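Local coordinates for protein polyporopepsin (Irpex lacteus, PDB 1WKR) that cleaves peptide bonds with broad specificity as a pepsin-family aspartic endopeptidase with milk-clotting activity, at residues A[3-16]-A[147-161]. Sequence-based numbering, arbitrary orientation.
Sequences GSVPATNQLVDYVV and FEPTTSESSTNGELT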
# COMPACT_ATOMS: atom_id res chain seq x y z
N GLY A 3 -8.68 -2.23 -17.55
CA GLY A 3 -8.12 -0.91 -17.84
C GLY A 3 -7.13 -0.53 -16.78
O GLY A 3 -7.19 -1.01 -15.62
N SER A 4 -6.22 0.33 -17.16
CA SER A 4 -5.10 0.81 -16.27
C SER A 4 -5.23 2.25 -16.00
O SER A 4 -5.86 3.05 -16.77
CB SER A 4 -3.80 0.46 -16.81
OG SER A 4 -3.53 -0.95 -16.92
N VAL A 5 -4.55 2.74 -14.96
CA VAL A 5 -4.38 4.15 -14.63
C VAL A 5 -2.98 4.38 -14.18
O VAL A 5 -2.43 3.55 -13.39
CB VAL A 5 -5.40 4.68 -13.64
CG1 VAL A 5 -5.32 4.02 -12.40
CG2 VAL A 5 -5.33 6.08 -13.42
N PRO A 6 -2.28 5.40 -14.59
CA PRO A 6 -0.89 5.69 -14.07
C PRO A 6 -0.99 6.10 -12.64
O PRO A 6 -1.98 6.60 -12.17
CB PRO A 6 -0.43 6.88 -14.96
CG PRO A 6 -1.38 6.94 -16.06
CD PRO A 6 -2.70 6.42 -15.62
N ALA A 7 0.11 5.88 -11.92
CA ALA A 7 0.19 6.26 -10.49
C ALA A 7 1.54 6.97 -10.27
O ALA A 7 2.57 6.65 -10.88
CB ALA A 7 0.10 4.99 -9.62
N THR A 8 1.51 7.91 -9.36
CA THR A 8 2.63 8.78 -9.11
C THR A 8 3.22 8.52 -7.73
O THR A 8 2.53 8.50 -6.73
CB THR A 8 2.21 10.25 -9.19
OG1 THR A 8 1.75 10.49 -10.53
CG2 THR A 8 3.33 11.19 -9.00
N ASN A 9 4.55 8.31 -7.73
CA ASN A 9 5.32 8.04 -6.52
C ASN A 9 5.57 9.34 -5.82
O ASN A 9 6.31 10.21 -6.37
CB ASN A 9 6.63 7.36 -6.94
CG ASN A 9 7.42 6.83 -5.79
OD1 ASN A 9 7.50 7.46 -4.73
ND2 ASN A 9 8.07 5.67 -5.95
N GLN A 10 5.05 9.52 -4.61
CA GLN A 10 5.27 10.70 -3.76
C GLN A 10 6.16 10.34 -2.58
O GLN A 10 6.07 10.96 -1.52
CB GLN A 10 3.94 11.30 -3.27
CG GLN A 10 3.02 11.74 -4.41
CD GLN A 10 1.83 12.59 -3.97
OE1 GLN A 10 1.45 13.49 -4.73
NE2 GLN A 10 1.30 12.32 -2.80
N LEU A 11 6.97 9.30 -2.72
CA LEU A 11 8.03 8.88 -1.79
C LEU A 11 7.45 8.15 -0.59
O LEU A 11 7.89 7.02 -0.27
CB LEU A 11 8.90 10.08 -1.27
CG LEU A 11 9.43 10.97 -2.35
CD1 LEU A 11 10.36 12.04 -1.73
CD2 LEU A 11 10.12 10.22 -3.48
N VAL A 12 6.48 8.73 0.08
CA VAL A 12 5.82 8.09 1.24
C VAL A 12 4.56 7.35 0.83
O VAL A 12 4.02 6.55 1.61
CB VAL A 12 5.56 9.08 2.39
CG1 VAL A 12 6.93 9.64 2.91
CG2 VAL A 12 4.66 10.24 2.01
N ASP A 13 4.01 7.67 -0.34
CA ASP A 13 2.77 7.03 -0.83
C ASP A 13 2.75 7.14 -2.32
O ASP A 13 3.60 7.86 -2.90
CB ASP A 13 1.52 7.69 -0.17
CG ASP A 13 1.47 9.18 -0.40
OD1 ASP A 13 1.44 9.63 -1.51
OD2 ASP A 13 1.39 9.90 0.68
N TYR A 14 1.82 6.44 -2.96
CA TYR A 14 1.49 6.64 -4.37
C TYR A 14 0.08 7.22 -4.46
O TYR A 14 -0.79 6.87 -3.64
CB TYR A 14 1.46 5.29 -5.14
CG TYR A 14 2.78 4.96 -5.82
CD1 TYR A 14 3.83 4.36 -5.10
CD2 TYR A 14 2.96 5.21 -7.17
CE1 TYR A 14 5.05 4.05 -5.75
CE2 TYR A 14 4.13 4.87 -7.81
CZ TYR A 14 5.16 4.27 -7.10
OH TYR A 14 6.32 3.92 -7.74
N VAL A 15 -0.14 8.06 -5.48
CA VAL A 15 -1.46 8.59 -5.77
C VAL A 15 -1.84 8.29 -7.18
O VAL A 15 -1.04 8.02 -8.07
CB VAL A 15 -1.51 10.12 -5.57
CG1 VAL A 15 -1.41 10.42 -4.08
CG2 VAL A 15 -0.43 10.86 -6.38
N VAL A 16 -3.16 8.32 -7.42
CA VAL A 16 -3.74 8.27 -8.76
C VAL A 16 -4.73 9.42 -8.85
O VAL A 16 -5.38 9.81 -7.90
CB VAL A 16 -4.44 6.93 -9.10
CG1 VAL A 16 -3.46 5.80 -9.22
CG2 VAL A 16 -5.49 6.60 -8.04
N PHE A 147 4.64 -0.58 -8.74
CA PHE A 147 5.46 0.52 -8.21
C PHE A 147 6.88 0.33 -8.67
O PHE A 147 7.28 -0.76 -9.08
CB PHE A 147 5.40 0.55 -6.67
CG PHE A 147 4.06 0.91 -6.04
CD1 PHE A 147 3.01 1.38 -6.75
CD2 PHE A 147 3.96 0.84 -4.67
CE1 PHE A 147 1.83 1.79 -6.11
CE2 PHE A 147 2.79 1.22 -3.99
CZ PHE A 147 1.73 1.71 -4.74
N GLU A 148 7.67 1.41 -8.65
CA GLU A 148 9.07 1.36 -9.06
C GLU A 148 9.88 2.26 -8.17
O GLU A 148 9.35 3.25 -7.63
CB GLU A 148 9.20 1.85 -10.52
CG GLU A 148 8.52 0.95 -11.50
CD GLU A 148 8.62 1.43 -12.94
OE1 GLU A 148 9.23 2.51 -13.22
OE2 GLU A 148 8.04 0.67 -13.79
N PRO A 149 11.18 2.00 -8.01
CA PRO A 149 12.02 2.94 -7.23
C PRO A 149 12.04 4.31 -7.89
O PRO A 149 11.76 4.46 -9.07
CB PRO A 149 13.42 2.28 -7.31
CG PRO A 149 13.14 0.84 -7.65
CD PRO A 149 11.97 0.89 -8.61
N THR A 150 12.40 5.29 -7.08
CA THR A 150 12.39 6.67 -7.57
C THR A 150 13.69 7.42 -7.13
O THR A 150 14.28 7.08 -6.11
CB THR A 150 11.18 7.32 -7.09
OG1 THR A 150 11.08 8.62 -7.76
CG2 THR A 150 11.17 7.63 -5.59
N THR A 151 14.02 8.41 -7.96
CA THR A 151 15.11 9.40 -7.60
C THR A 151 14.52 10.76 -7.85
O THR A 151 15.37 11.74 -7.93
CB THR A 151 16.35 9.21 -8.49
OG1 THR A 151 16.00 9.33 -9.84
CG2 THR A 151 16.98 7.78 -8.28
N SER A 152 13.26 10.94 -7.92
CA SER A 152 12.64 12.35 -8.02
C SER A 152 11.68 12.46 -7.01
O SER A 152 11.11 11.60 -6.33
CB SER A 152 12.08 12.47 -9.47
OG SER A 152 13.09 12.47 -10.40
N GLU A 153 11.26 13.80 -6.75
CA GLU A 153 10.25 13.97 -5.63
C GLU A 153 8.95 13.49 -6.04
O GLU A 153 8.09 13.15 -5.17
CB GLU A 153 10.12 15.53 -5.48
CG GLU A 153 11.43 16.19 -5.01
CD GLU A 153 11.74 15.93 -3.69
OE1 GLU A 153 10.92 15.91 -2.67
OE2 GLU A 153 13.02 15.93 -3.33
N SER A 154 8.54 13.49 -7.35
CA SER A 154 7.22 13.10 -7.75
C SER A 154 7.39 12.49 -9.14
O SER A 154 8.03 13.18 -10.07
CB SER A 154 6.28 14.40 -7.95
OG SER A 154 5.06 14.01 -8.42
N SER A 155 7.34 11.19 -9.31
CA SER A 155 7.57 10.50 -10.55
C SER A 155 6.39 9.65 -10.89
O SER A 155 5.99 8.77 -10.09
CB SER A 155 8.80 9.58 -10.40
OG SER A 155 10.05 10.22 -10.04
N THR A 156 5.79 9.87 -12.03
CA THR A 156 4.66 9.05 -12.46
C THR A 156 5.24 7.79 -13.09
O THR A 156 5.35 7.65 -14.30
CB THR A 156 3.71 9.82 -13.44
OG1 THR A 156 3.29 11.00 -12.75
CG2 THR A 156 2.45 8.99 -13.76
N ASN A 157 5.59 6.85 -12.24
CA ASN A 157 6.32 5.64 -12.69
C ASN A 157 5.57 4.36 -12.30
O ASN A 157 6.10 3.27 -12.49
CB ASN A 157 7.73 5.61 -12.14
CG ASN A 157 7.79 5.43 -10.63
OD1 ASN A 157 6.76 5.20 -9.99
ND2 ASN A 157 8.99 5.44 -10.02
N GLY A 158 4.31 4.49 -11.88
CA GLY A 158 3.51 3.34 -11.39
C GLY A 158 2.29 3.12 -12.22
O GLY A 158 1.94 3.93 -13.12
N GLU A 159 1.58 2.04 -11.91
CA GLU A 159 0.36 1.68 -12.67
C GLU A 159 -0.54 0.85 -11.81
O GLU A 159 -0.09 -0.05 -11.10
CB GLU A 159 0.72 0.92 -13.97
CG GLU A 159 -0.51 0.61 -14.85
CD GLU A 159 -0.08 -0.16 -16.03
OE1 GLU A 159 0.25 -1.38 -15.89
OE2 GLU A 159 -0.14 0.38 -17.13
N LEU A 160 -1.82 1.12 -11.89
CA LEU A 160 -2.90 0.20 -11.40
C LEU A 160 -3.56 -0.41 -12.58
O LEU A 160 -3.95 0.33 -13.51
CB LEU A 160 -3.93 0.93 -10.55
CG LEU A 160 -3.53 1.15 -9.09
CD1 LEU A 160 -2.22 1.68 -8.79
CD2 LEU A 160 -4.75 1.82 -8.36
N THR A 161 -3.79 -1.71 -12.57
CA THR A 161 -4.56 -2.37 -13.66
C THR A 161 -5.71 -3.10 -12.98
O THR A 161 -5.52 -3.96 -12.10
CB THR A 161 -3.73 -3.37 -14.47
OG1 THR A 161 -2.55 -2.68 -14.98
CG2 THR A 161 -4.50 -3.89 -15.64
O HOH W 1 -1.58 -0.66 -19.46
O HOH W 2 9.00 10.12 -7.02
O HOH W 3 2.44 14.27 -7.25
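Tyr-14 lies flat against Phe-147 in an offset stack, the ring planes 7° and the centroids 3.6 Å apart. Followed outward, the tyrosine starts with CB 3.6 Å from CZ of Phe-147; CG and CD1 then ride over CE1 and CZ, and CE1 reaches the phenylalanine CG, because the side chains run in opposite directions. Asn-9 CA covers the other face of the tyrosine, while CE2 of Tyr-14 comes 3.9 Å from CA of Gly-158. A glycine suits that place, since a CB there would strike the ring. At the tip, OH donates to OD1 of Asn-157 (2.6 Å) and accepts a nearly straight bond from the backbone N of Glu-148 (3.0 Å, 174° at the hydrogen), as a hydroxyl can. A phenylalanine at Tyr-14 could keep the stack but would probably leave the N-H of Glu-148 and the Asn-157 carbonyl without their mate.

Strands 3-9 and 155-161 pair antiparallel, Ala-7 opposite Gly-158, where Asn-157 adds a classic bulge. Past it, Thr-8 and Thr-156 hydrogen-bond OG1 to OG1 (2.7 Å); either hydroxyl can give or take the proton. The Asn-9 amide supplies donor and acceptor: CG anti to the backbone N (chi1 -171°) lets ND2 bond weakly to Glu-148 O, while OD1 takes Leu-11 N in an Asx turn. The Phe-147 side chain lies about 8 Å from that of catalytic Asp-212, and the pairing is characteristic of the interdomain beta-sheet of pepsin-like proteases.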